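Local coordinates for protein octaprenyl-diphosphate synthase (Roseobacter denitrificans, PDB 4JXN) that probably makes all-trans-octaprenyl diphosphate from farnesyl diphosphate and isopentenyl diphosphate, supplying the side-chain precursor of isoprenoid quinones, at residues A[209-213]-A[322-326]. Residue numbers count along the deposited sequence, not the author numbering.
Sequences YGDAL and LVDLA
Leucine and alanine side chains form the apolar centre of this buried helix-helix contact in the all-alpha isoprenoid synthase fold of the FPP/GGPP synthase family. Leu-213 (chi1 t, chi2 p) points toward the partner helix and lays CD2 4.0 Å from CD2 of Leu-325, which has the same t, p rotamer; CD1 of Leu-213 lies 3.8 Å from CA of Ala-326. Leu-61 of helix 57-68 touches both leucines and Tyr-209, so a third helix closes this core. Both segments are regular helix, and their short axes run nearly parallel (18°) with a closest approach of 11.5 Å. That spacing is wide for helix packing, and the side chains of Tyr-209 and Leu-213 bridge it. In register, CA atoms are 8.7 Å apart at Tyr-209 and Leu-322 but only 6.5 Å at Leu-213 and Ala-326, one helical turn further on. Together the segments bury 231 Å², joining helix 200-224 to the C-terminal helix 317-330. Tyr-209, with chi1 t and chi2 80°, extends its ring across the gap. Leu-322 (m, t) places CD1 over one ring face and CB 3.7 Å from Tyr-209 CZ, while Tyr-209 OH approaches Leu-325 CB to 3.5 Å. On the remote side of 209-213, Asp-211 forms salt bridges with Arg-178 and Arg-305, tying the same turn to helices 170-196 and 291-309. Between the two segments the one polar link is a hydroxyl-to-backbone hydrogen bond. Leu-322 O already accepts the i+4 helical bond from Ala-326 N at 3.2 Å, and it also receives the phenol: Tyr-209 OH donates to Leu-322 O at a very short 2.4 Å.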
# COMPACT_ATOMS: atom_id res chain seq x y z
N TYR A 209 16.82 9.77 18.12
CA TYR A 209 16.38 8.82 19.15
C TYR A 209 15.70 7.58 18.56
O TYR A 209 16.06 6.46 18.89
CB TYR A 209 15.42 9.47 20.12
CG TYR A 209 14.87 8.52 21.14
CD1 TYR A 209 15.61 8.18 22.25
CD2 TYR A 209 13.62 7.95 20.98
CE1 TYR A 209 15.13 7.28 23.18
CE2 TYR A 209 13.13 7.05 21.91
CZ TYR A 209 13.89 6.72 23.02
OH TYR A 209 13.39 5.84 23.97
N GLY A 210 14.70 7.80 17.71
CA GLY A 210 13.92 6.72 17.16
C GLY A 210 14.71 5.85 16.20
O GLY A 210 14.52 4.65 16.13
N ASP A 211 15.62 6.46 15.44
CA ASP A 211 16.45 5.70 14.52
C ASP A 211 17.37 4.78 15.31
O ASP A 211 17.40 3.56 15.08
CB ASP A 211 17.25 6.65 13.61
CG ASP A 211 18.24 5.92 12.71
OD1 ASP A 211 17.83 5.18 11.79
OD2 ASP A 211 19.45 6.11 12.92
N ALA A 212 18.10 5.34 16.27
CA ALA A 212 19.03 4.54 17.04
C ALA A 212 18.29 3.47 17.83
O ALA A 212 18.77 2.34 17.92
CB ALA A 212 19.85 5.40 17.96
N LEU A 213 17.14 3.82 18.40
CA LEU A 213 16.34 2.86 19.17
C LEU A 213 15.83 1.72 18.29
O LEU A 213 15.72 0.59 18.77
CB LEU A 213 15.13 3.54 19.83
CG LEU A 213 14.28 2.70 20.80
CD1 LEU A 213 15.03 2.44 22.10
CD2 LEU A 213 12.93 3.36 21.08
N LEU A 322 11.73 7.75 27.98
CA LEU A 322 12.42 7.41 26.74
C LEU A 322 13.86 6.93 26.96
O LEU A 322 14.39 6.17 26.15
CB LEU A 322 12.44 8.62 25.81
CG LEU A 322 11.11 9.10 25.18
CD1 LEU A 322 11.40 10.05 24.04
CD2 LEU A 322 10.25 7.95 24.69
N VAL A 323 14.47 7.42 28.03
CA VAL A 323 15.79 6.98 28.48
C VAL A 323 15.70 5.54 28.98
O VAL A 323 16.40 4.66 28.49
CB VAL A 323 16.35 7.92 29.58
CG1 VAL A 323 17.65 7.38 30.17
CG2 VAL A 323 16.56 9.34 29.03
N ASP A 324 14.80 5.30 29.94
CA ASP A 324 14.49 3.97 30.45
C ASP A 324 14.16 2.98 29.31
O ASP A 324 14.56 1.82 29.36
CB ASP A 324 13.31 4.02 31.44
CG ASP A 324 13.62 4.85 32.69
OD1 ASP A 324 14.80 5.04 33.02
OD2 ASP A 324 12.66 5.33 33.35
N LEU A 325 13.44 3.46 28.30
CA LEU A 325 13.08 2.64 27.15
C LEU A 325 14.32 2.20 26.41
O LEU A 325 14.38 1.08 25.92
CB LEU A 325 12.16 3.43 26.19
CG LEU A 325 11.62 2.68 24.96
CD1 LEU A 325 11.03 1.32 25.30
CD2 LEU A 325 10.57 3.55 24.29
N ALA A 326 15.31 3.09 26.33
CA ALA A 326 16.55 2.77 25.62
C ALA A 326 17.29 1.63 26.34
O ALA A 326 17.82 0.72 25.70
CB ALA A 326 17.43 4.01 25.50